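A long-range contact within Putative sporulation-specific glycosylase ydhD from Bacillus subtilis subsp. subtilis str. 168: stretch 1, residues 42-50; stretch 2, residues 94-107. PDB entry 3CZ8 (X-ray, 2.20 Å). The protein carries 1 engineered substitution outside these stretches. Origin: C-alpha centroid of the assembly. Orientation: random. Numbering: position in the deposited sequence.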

ATOM      1  N   HIS A  42     -11.112  -5.619 -16.448  1.00 27.97           N
ATOM      2  CA  HIS A  42     -11.898  -6.800 -16.263  1.00 31.62           C
ATOM      3  C   HIS A  42     -12.798  -7.144 -17.437  1.00 47.95           C
ATOM      4  O   HIS A  42     -13.094  -6.312 -18.258  1.00 40.89           O
ATOM      5  N   ILE A  43     -13.227  -8.391 -17.492  1.00 45.62           N
ATOM      6  CA  ILE A  43     -13.894  -8.932 -18.670  1.00 47.53           C
ATOM      7  C   ILE A  43     -15.402  -9.119 -18.478  1.00 51.61           C
ATOM      8  O   ILE A  43     -15.888  -9.273 -17.353  1.00 49.00           O
ATOM      9  N   ALA A  44     -16.127  -9.082 -19.592  1.00 49.69           N
ATOM     10  CA  ALA A  44     -17.555  -9.372 -19.622  1.00 55.72           C
ATOM     11  C   ALA A  44     -17.739 -10.803 -20.144  1.00 55.99           C
ATOM     12  O   ALA A  44     -16.819 -11.340 -20.767  1.00 62.85           O
ATOM     13  N   PRO A  45     -18.900 -11.446 -19.866  1.00 59.01           N
ATOM     14  CA  PRO A  45     -19.168 -12.813 -20.355  1.00 54.49           C
ATOM     15  C   PRO A  45     -19.073 -13.020 -21.875  1.00 58.47           C
ATOM     16  O   PRO A  45     -18.828 -14.142 -22.326  1.00 56.37           O
ATOM     17  N   ASN A  46     -19.259 -11.953 -22.651  1.00 58.80           N
ATOM     18  CA  ASN A  46     -19.140 -12.030 -24.103  1.00 65.07           C
ATOM     19  C   ASN A  46     -17.712 -11.788 -24.604  1.00 70.81           C
ATOM     20  O   ASN A  46     -17.447 -11.820 -25.810  1.00 74.40           O
ATOM     21  N   GLY A  47     -16.801 -11.548 -23.665  1.00 67.39           N
ATOM     22  CA  GLY A  47     -15.388 -11.379 -23.976  1.00 55.05           C
ATOM     23  C   GLY A  47     -14.955  -9.937 -24.135  1.00 52.73           C
ATOM     24  O   GLY A  47     -13.796  -9.673 -24.430  1.00 54.07           O
ATOM     25  N   ASP A  48     -15.880  -8.999 -23.948  1.00 56.34           N
ATOM     26  CA  ASP A  48     -15.540  -7.577 -24.008  1.00 54.36           C
ATOM     27  C   ASP A  48     -14.721  -7.151 -22.794  1.00 47.44           C
ATOM     28  O   ASP A  48     -14.776  -7.792 -21.746  1.00 53.99           O
ATOM     29  N   ILE A  49     -13.949  -6.084 -22.947  1.00 47.20           N
ATOM     30  CA  ILE A  49     -13.276  -5.468 -21.815  1.00 48.36           C
ATOM     31  C   ILE A  49     -14.224  -4.412 -21.244  1.00 60.39           C
ATOM     32  O   ILE A  49     -14.470  -3.376 -21.873  1.00 58.49           O
ATOM     33  N   ALA A  50     -14.758  -4.705 -20.056  1.00 60.72           N
ATOM     34  CA  ALA A  50     -15.889  -3.971 -19.476  1.00 55.22           C
ATOM     35  C   ALA A  50     -15.579  -2.540 -19.047  1.00 56.63           C
ATOM     36  O   ALA A  50     -16.451  -1.672 -19.098  1.00 60.46           O
ATOM     37  N   THR A  94     -16.599 -17.825 -29.863  1.00 53.41           N
ATOM     38  CA  THR A  94     -16.772 -16.453 -30.326  1.00 53.42           C
ATOM     39  C   THR A  94     -16.277 -15.460 -29.267  1.00 53.99           C
ATOM     40  O   THR A  94     -15.606 -14.484 -29.601  1.00 53.44           O
ATOM     41  N   ALA A  95     -16.592 -15.733 -27.998  1.00 54.56           N
ATOM     42  CA  ALA A  95     -16.248 -14.836 -26.888  1.00 51.09           C
ATOM     43  C   ALA A  95     -14.755 -14.793 -26.584  1.00 46.59           C
ATOM     44  O   ALA A  95     -14.212 -13.721 -26.307  1.00 46.35           O
ATOM     45  N   ARG A  96     -14.090 -15.945 -26.637  1.00 45.05           N
ATOM     46  CA  ARG A  96     -12.653 -15.967 -26.378  1.00 53.17           C
ATOM     47  C   ARG A  96     -11.823 -15.430 -27.550  1.00 47.91           C
ATOM     48  O   ARG A  96     -10.728 -14.918 -27.340  1.00 41.11           O
ATOM     49  N   THR A  97     -12.366 -15.523 -28.766  1.00 45.70           N
ATOM     50  CA  THR A  97     -11.809 -14.841 -29.939  1.00 42.63           C
ATOM     51  C   THR A  97     -12.001 -13.333 -29.791  1.00 45.19           C
ATOM     52  O   THR A  97     -11.077 -12.555 -30.042  1.00 39.59           O
ATOM     53  N   ASN A  98     -13.203 -12.935 -29.371  1.00 47.02           N
ATOM     54  CA  ASN A  98     -13.511 -11.539 -29.077  1.00 50.28           C
ATOM     55  C   ASN A  98     -12.575 -10.969 -28.014  1.00 47.09           C
ATOM     56  O   ASN A  98     -12.072  -9.860 -28.174  1.00 53.05           O
ATOM     57  N   LEU A  99     -12.329 -11.743 -26.956  1.00 45.67           N
ATOM     58  CA  LEU A  99     -11.404 -11.347 -25.889  1.00 42.01           C
ATOM     59  C   LEU A  99      -9.960 -11.221 -26.379  1.00 39.51           C
ATOM     60  O   LEU A  99      -9.277 -10.250 -26.040  1.00 45.31           O
ATOM     61  N   VAL A 100      -9.514 -12.188 -27.181  1.00 41.72           N
ATOM     62  CA  VAL A 100      -8.174 -12.165 -27.789  1.00 43.79           C
ATOM     63  C   VAL A 100      -7.955 -10.901 -28.644  1.00 45.42           C
ATOM     64  O   VAL A 100      -6.926 -10.223 -28.516  1.00 41.70           O
ATOM     65  N   ASN A 101      -8.944 -10.575 -29.476  1.00 45.89           N
ATOM     66  CA  ASN A 101      -8.895  -9.369 -30.306  1.00 49.60           C
ATOM     67  C   ASN A 101      -8.944  -8.080 -29.491  1.00 45.93           C
ATOM     68  O   ASN A 101      -8.197  -7.140 -29.778  1.00 47.75           O
ATOM     69  N   ASN A 102      -9.813  -8.048 -28.478  1.00 43.71           N
ATOM     70  CA  ASN A 102      -9.931  -6.893 -27.577  1.00 40.36           C
ATOM     71  C   ASN A 102      -8.676  -6.614 -26.765  1.00 43.23           C
ATOM     72  O   ASN A 102      -8.322  -5.452 -26.566  1.00 38.26           O
ATOM     73  N   ILE A 103      -8.014  -7.679 -26.305  1.00 42.31           N
ATOM     74  CA  ILE A 103      -6.749  -7.569 -25.569  1.00 39.92           C
ATOM     75  C   ILE A 103      -5.657  -6.991 -26.474  1.00 44.32           C
ATOM     76  O   ILE A 103      -4.874  -6.137 -26.041  1.00 45.74           O
ATOM     77  N   TYR A 104      -5.622  -7.447 -27.728  1.00 49.21           N
ATOM     78  CA  TYR A 104      -4.712  -6.877 -28.724  1.00 43.28           C
ATOM     79  C   TYR A 104      -5.024  -5.403 -28.969  1.00 38.66           C
ATOM     80  O   TYR A 104      -4.111  -4.576 -29.004  1.00 38.85           O
ATOM     81  N   ASP A 105      -6.308  -5.087 -29.140  1.00 40.31           N
ATOM     82  CA  ASP A 105      -6.752  -3.706 -29.357  1.00 49.36           C
ATOM     83  C   ASP A 105      -6.412  -2.819 -28.167  1.00 57.58           C
ATOM     84  O   ASP A 105      -6.090  -1.650 -28.346  1.00 59.86           O
ATOM     85  N   LEU A 106      -6.474  -3.391 -26.962  1.00 50.88           N
ATOM     86  CA  LEU A 106      -6.090  -2.696 -25.738  1.00 46.79           C
ATOM     87  C   LEU A 106      -4.606  -2.338 -25.709  1.00 38.43           C
ATOM     88  O   LEU A 106      -4.260  -1.191 -25.450  1.00 43.57           O
ATOM     89  N   VAL A 107      -3.735  -3.311 -25.973  1.00 39.38           N
ATOM     90  CA  VAL A 107      -2.286  -3.072 -25.885  1.00 40.45           C
ATOM     91  C   VAL A 107      -1.714  -2.219 -27.021  1.00 45.75           C
ATOM     92  O   VAL A 107      -0.726  -1.505 -26.827  1.00 36.32           O
TER

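Stretch 2 is helical throughout, whereas stretch 1 is a loop that includes a type I turn from Ala 44 to Gly 47, closed by Gly 47 N to Ala 44 O at 2.9 Å. The backbones come closest at Gly 47 and Leu 99, whose CA atoms lie 4.4 Å apart, and the contact buries 466 Å² in total.

Along the helix, Ala 95 is the first residue to touch the loop. Its CB points toward the turn and sits 3.4 Å from Asn 46 O, and its carbonyl receives a CA-H...O contact from Gly 47 (Gly 47 CA to Ala 95 O, 3.5 Å, 158° at H). Such closeness suits glycine: an ideal CB on Gly 47 would fall 2.1 Å from Ala 95 O, and the phi/psi of 96/2 independently disfavours a side chain.

Asn 98 points toward the loop with chi1 t (179°), placing its amide to donate to the turn: Asn 98 ND2 to Asn 46 O is 2.8 Å at 170°, a nearly linear hydrogen bond. Leu 99 leaves sideways, t on chi1 and p on chi2, and its CD1 packs 3.7 Å from Ile 43 CG2; Ile 43 itself points toward the helix (chi1 p).

One turn beyond Asn 98, Asn 102 adopts m (-71°). Its ND2 donates to Gly 47 O at 3.2 Å (155°), and more weakly to Asp 48 OD2 at 3.3 Å (132°). Although the CA-to-CB bond of Asp 48 points away, its carboxylate end comes nearer, which makes the second bond possible.

Past Asn 102 the contact becomes apolar. Ile 49 (m, t) points toward the helix, its CD1 lying 4.5 Å from Ile 103 CG1 and 3.9 Å from Leu 106 CD1. Leu 106 also points toward the loop, with chi1 t.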

ATOM      1  CB  HIS A  42     -12.673  -6.765 -14.944  1.00 40.33           C
ATOM      2  CG  HIS A  42     -13.363  -5.471 -14.689  1.00 43.85           C
ATOM      3  ND1 HIS A  42     -12.724  -4.382 -14.159  1.00 50.06           N
ATOM      4  CD2 HIS A  42     -14.632  -5.081 -14.920  1.00 45.92           C
ATOM      5  CE1 HIS A  42     -13.563  -3.376 -14.081  1.00 60.58           C
ATOM      6  NE2 HIS A  42     -14.729  -3.775 -14.538  1.00 49.44           N
ATOM      7  CB  ILE A  43     -13.229 -10.262 -19.143  1.00 47.30           C
ATOM      8  CG1 ILE A  43     -13.468 -11.400 -18.140  1.00 45.21           C
ATOM      9  CG2 ILE A  43     -11.735 -10.054 -19.364  1.00 42.52           C
ATOM     10  CD1 ILE A  43     -13.097 -12.780 -18.653  1.00 38.83           C
ATOM     11  CB  ALA A  44     -18.272  -8.352 -20.510  1.00 55.35           C
ATOM     12  CB  PRO A  45     -20.602 -13.071 -19.889  1.00 60.44           C
ATOM     13  CG  PRO A  45     -20.765 -12.206 -18.701  1.00 63.10           C
ATOM     14  CD  PRO A  45     -20.014 -10.957 -19.028  1.00 45.64           C
ATOM     15  CB  ASN A  46     -20.148 -11.092 -24.786  1.00 60.76           C
ATOM     16  CG  ASN A  46     -19.837  -9.616 -24.571  1.00 65.30           C
ATOM     17  OD1 ASN A  46     -19.100  -9.236 -23.661  1.00 75.38           O
ATOM     18  ND2 ASN A  46     -20.420  -8.774 -25.414  1.00 74.71           N
ATOM     19  CB  ASP A  48     -16.803  -6.717 -24.116  1.00 58.34           C
ATOM     20  CG  ASP A  48     -17.345  -6.638 -25.535  1.00 74.86           C
ATOM     21  OD1 ASP A  48     -18.557  -6.864 -25.714  1.00 82.25           O
ATOM     22  OD2 ASP A  48     -16.567  -6.345 -26.471  1.00 65.76           O
ATOM     23  CB  ILE A  49     -11.893  -4.899 -22.204  1.00 44.52           C
ATOM     24  CG1 ILE A  49     -10.958  -6.050 -22.612  1.00 41.57           C
ATOM     25  CG2 ILE A  49     -11.282  -4.115 -21.040  1.00 42.22           C
ATOM     26  CD1 ILE A  49      -9.706  -5.627 -23.366  1.00 52.12           C
ATOM     27  CB  ALA A  50     -16.486  -4.755 -18.315  1.00 59.85           C
ATOM     28  CB  THR A  94     -18.254 -16.157 -30.673  1.00 57.22           C
ATOM     29  OG1 THR A  94     -18.794 -17.237 -31.445  1.00 67.27           O
ATOM     30  CG2 THR A  94     -18.387 -14.855 -31.462  1.00 50.53           C
ATOM     31  CB  ALA A  95     -17.031 -15.193 -25.633  1.00 44.95           C
ATOM     32  CB  ARG A  96     -12.165 -17.336 -25.876  1.00 57.06           C
ATOM     33  CG  ARG A  96     -12.309 -18.487 -26.838  1.00 64.44           C
ATOM     34  CD  ARG A  96     -11.787 -19.771 -26.214  1.00 50.95           C
ATOM     35  NE  ARG A  96     -11.786 -20.865 -27.183  1.00 81.03           N
ATOM     36  CZ  ARG A  96     -12.766 -21.754 -27.327  1.00 57.08           C
ATOM     37  NH1 ARG A  96     -13.842 -21.705 -26.554  1.00 70.45           N
ATOM     38  NH2 ARG A  96     -12.664 -22.705 -28.245  1.00 72.52           N
ATOM     39  CB  THR A  97     -12.468 -15.336 -31.257  1.00 44.33           C
ATOM     40  OG1 THR A  97     -12.134 -16.711 -31.467  1.00 43.51           O
ATOM     41  CG2 THR A  97     -11.986 -14.540 -32.459  1.00 34.26           C
ATOM     42  CB  ASN A  98     -14.977 -11.379 -28.650  1.00 46.62           C
ATOM     43  CG  ASN A  98     -15.341  -9.941 -28.312  1.00 48.80           C
ATOM     44  OD1 ASN A  98     -14.861  -8.998 -28.942  1.00 59.11           O
ATOM     45  ND2 ASN A  98     -16.203  -9.771 -27.317  1.00 61.07           N
ATOM     46  CB  LEU A  99     -11.509 -12.298 -24.680  1.00 45.17           C
ATOM     47  CG  LEU A  99     -10.638 -11.998 -23.449  1.00 36.33           C
ATOM     48  CD1 LEU A  99     -10.837 -10.575 -22.941  1.00 35.00           C
ATOM     49  CD2 LEU A  99     -10.896 -12.984 -22.334  1.00 34.58           C
ATOM     50  CB  VAL A 100      -7.883 -13.477 -28.590  1.00 37.71           C
ATOM     51  CG1 VAL A 100      -6.738 -13.298 -29.574  1.00 45.51           C
ATOM     52  CG2 VAL A 100      -7.559 -14.625 -27.641  1.00 33.02           C
ATOM     53  CB  ASN A 101     -10.007  -9.378 -31.369  1.00 46.07           C
ATOM     54  CG  ASN A 101      -9.773 -10.417 -32.456  1.00 37.47           C
ATOM     55  OD1 ASN A 101      -8.639 -10.658 -32.872  1.00 48.53           O
ATOM     56  ND2 ASN A 101     -10.852 -11.038 -32.915  1.00 56.72           N
ATOM     57  CB  ASN A 102     -11.118  -7.055 -26.634  1.00 41.79           C
ATOM     58  CG  ASN A 102     -12.446  -6.905 -27.341  1.00 45.31           C
ATOM     59  OD1 ASN A 102     -12.543  -6.266 -28.393  1.00 51.35           O
ATOM     60  ND2 ASN A 102     -13.479  -7.507 -26.772  1.00 39.85           N
ATOM     61  CB  ILE A 103      -6.302  -8.931 -24.950  1.00 39.39           C
ATOM     62  CG1 ILE A 103      -7.136  -9.278 -23.715  1.00 33.54           C
ATOM     63  CG2 ILE A 103      -4.837  -8.901 -24.550  1.00 25.50           C
ATOM     64  CD1 ILE A 103      -7.037 -10.740 -23.294  1.00 27.89           C
ATOM     65  CB  TYR A 104      -4.740  -7.651 -30.054  1.00 51.69           C
ATOM     66  CG  TYR A 104      -3.704  -7.136 -31.034  1.00 44.94           C
ATOM     67  CD1 TYR A 104      -4.027  -6.155 -31.978  1.00 43.38           C
ATOM     68  CD2 TYR A 104      -2.392  -7.603 -30.995  1.00 37.06           C
ATOM     69  CE1 TYR A 104      -3.071  -5.661 -32.858  1.00 50.49           C
ATOM     70  CE2 TYR A 104      -1.430  -7.118 -31.875  1.00 49.23           C
ATOM     71  CZ  TYR A 104      -1.776  -6.149 -32.802  1.00 46.37           C
ATOM     72  OH  TYR A 104      -0.827  -5.668 -33.678  1.00 71.26           O
ATOM     73  CB  ASP A 105      -8.258  -3.640 -29.642  1.00 49.25           C
ATOM     74  CG  ASP A 105      -8.629  -4.202 -31.009  1.00 52.89           C
ATOM     75  OD1 ASP A 105      -9.835  -4.447 -31.231  1.00 65.28           O
ATOM     76  OD2 ASP A 105      -7.731  -4.405 -31.855  1.00 46.59           O
ATOM     77  CB  LEU A 106      -6.449  -3.527 -24.501  1.00 45.50           C
ATOM     78  CG  LEU A 106      -6.556  -2.755 -23.184  1.00 55.01           C
ATOM     79  CD1 LEU A 106      -7.959  -2.185 -23.029  1.00 70.53           C
ATOM     80  CD2 LEU A 106      -6.212  -3.649 -22.016  1.00 55.37           C
ATOM     81  CB  VAL A 107      -1.452  -4.380 -25.703  1.00 42.38           C
ATOM     82  CG1 VAL A 107      -1.790  -5.028 -24.384  1.00 38.84           C
ATOM     83  CG2 VAL A 107      -1.665  -5.365 -26.852  1.00 37.16           C
TER